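Local coordinates for protein HcgC (Methanococcus maripaludis S2, PDB 5O4J) that probably methylates a pyridinol precursor at carbon, using S-adenosylmethionine, during biosynthesis of the FeGP cofactor of [Fe]-hydrogenase, at residues Asn105-Ile110 with Asn127-Ile132. Numbering follows the deposited sequence.
Sequences NPDLVI and NPKVLI
Three backbone hydrogen bonds fix the parallel pairing of 108-110 with 130-132, whose axes run 7° apart. Val109 uses both its polar backbone atoms: its N reaches Val130 O at 3.1 Å and its O accepts from Ile132 N at 2.9 Å, both nearly along the C=O axis. Asp107 O takes Val130 N at 3.2 Å in the carbonyl plane and, more weakly, Lys129 N, whose N-H...O angle is only 124°. Where the two segments lead into their strands, a water donates to Asn105 OD1 and Pro106 O and accepts from Asn127 N. These are neighbouring central strands of the Rossmann-like sheet, joined through helix 120-123 as a beta-alpha-beta unit; the side chain of Ile110 is about 9 Å from bound S-adenosylhomocysteine. Bridge partners lie side by side on both faces. Leu108 CD1 meets Val130 CG1 at 3.8 Å, beside Ile110 and Ile132, on the face covered by helix 18-37. Opposite, Val109 CG1, anti to the backbone N, meets Leu131 CD1; its CG2 additionally meets Pro128 CG at 3.8 Å, the two side chains crossing obliquely. Extended Lys129 runs beside Asp107, but NZ stays 3.9 Å from Asp107 OD2, a long salt bridge; backbone N-H groups of Lys43 and Gln44 hold the carboxylate.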
# COMPACT_ATOMS: atom_id res chain seq x y z
N ASN A 105 45.74 14.95 11.56
CA ASN A 105 46.01 13.66 12.18
C ASN A 105 44.84 13.32 13.09
O ASN A 105 44.99 13.30 14.32
CB ASN A 105 47.31 13.68 12.97
CG ASN A 105 47.70 12.31 13.48
OD1 ASN A 105 47.30 11.29 12.92
ND2 ASN A 105 48.48 12.28 14.56
N PRO A 106 43.65 13.07 12.53
CA PRO A 106 42.46 12.93 13.36
C PRO A 106 42.48 11.66 14.20
O PRO A 106 42.94 10.61 13.75
CB PRO A 106 41.32 12.91 12.34
CG PRO A 106 41.95 12.35 11.11
CD PRO A 106 43.36 12.89 11.10
N ASP A 107 41.97 11.77 15.43
CA ASP A 107 41.72 10.58 16.23
C ASP A 107 40.27 10.12 16.15
O ASP A 107 39.94 9.06 16.68
CB ASP A 107 42.15 10.81 17.70
CG ASP A 107 41.66 12.13 18.27
OD1 ASP A 107 41.03 12.93 17.56
OD2 ASP A 107 41.95 12.37 19.46
N LEU A 108 39.41 10.88 15.46
CA LEU A 108 38.05 10.46 15.15
C LEU A 108 37.78 10.77 13.68
O LEU A 108 37.93 11.91 13.25
CB LEU A 108 37.03 11.17 16.04
CG LEU A 108 35.55 11.00 15.68
CD1 LEU A 108 35.11 9.54 15.75
CD2 LEU A 108 34.67 11.87 16.57
N VAL A 109 37.39 9.75 12.93
CA VAL A 109 37.03 9.91 11.52
C VAL A 109 35.61 9.39 11.35
O VAL A 109 35.28 8.30 11.82
CB VAL A 109 38.01 9.17 10.59
CG1 VAL A 109 37.57 9.26 9.13
CG2 VAL A 109 39.43 9.74 10.74
N ILE A 110 34.77 10.18 10.69
CA ILE A 110 33.40 9.78 10.40
C ILE A 110 33.19 9.99 8.91
O ILE A 110 33.33 11.12 8.42
CB ILE A 110 32.36 10.57 11.21
CG1 ILE A 110 32.65 10.40 12.71
CG2 ILE A 110 30.95 10.10 10.86
CD1 ILE A 110 31.70 11.15 13.62
N ASN A 127 44.76 7.16 10.90
CA ASN A 127 44.99 6.18 11.96
C ASN A 127 44.30 6.69 13.22
O ASN A 127 44.94 7.06 14.20
CB ASN A 127 46.49 5.96 12.20
CG ASN A 127 46.77 4.89 13.24
OD1 ASN A 127 46.00 3.95 13.41
ND2 ASN A 127 47.88 5.05 13.96
N PRO A 128 42.97 6.73 13.21
CA PRO A 128 42.23 7.29 14.33
C PRO A 128 42.02 6.27 15.44
O PRO A 128 42.22 5.07 15.27
CB PRO A 128 40.90 7.70 13.70
CG PRO A 128 40.69 6.66 12.64
CD PRO A 128 42.07 6.27 12.13
N LYS A 129 41.61 6.78 16.60
CA LYS A 129 41.12 5.92 17.66
C LYS A 129 39.80 5.28 17.26
O LYS A 129 39.59 4.09 17.51
CB LYS A 129 40.95 6.74 18.94
CG LYS A 129 42.26 7.23 19.52
CD LYS A 129 42.01 8.15 20.70
CE LYS A 129 43.32 8.70 21.25
NZ LYS A 129 43.09 9.85 22.16
N VAL A 130 38.93 6.05 16.62
CA VAL A 130 37.58 5.61 16.28
C VAL A 130 37.30 5.97 14.83
O VAL A 130 37.61 7.08 14.39
CB VAL A 130 36.53 6.24 17.21
CG1 VAL A 130 35.11 5.90 16.77
CG2 VAL A 130 36.78 5.79 18.64
N LEU A 131 36.75 5.01 14.09
CA LEU A 131 36.25 5.22 12.74
C LEU A 131 34.78 4.85 12.71
O LEU A 131 34.41 3.76 13.14
CB LEU A 131 37.03 4.36 11.73
CG LEU A 131 36.45 4.31 10.31
CD1 LEU A 131 36.56 5.67 9.66
CD2 LEU A 131 37.15 3.25 9.49
N ILE A 132 33.94 5.75 12.20
CA ILE A 132 32.53 5.48 11.95
C ILE A 132 32.26 5.71 10.48
O ILE A 132 32.61 6.77 9.95
CB ILE A 132 31.61 6.38 12.80
CG1 ILE A 132 31.86 6.14 14.28
CG2 ILE A 132 30.14 6.12 12.44
CD1 ILE A 132 31.20 7.15 15.18
O HOH W 1 44.76 9.90 11.94
O HOH W 2 44.67 8.92 16.23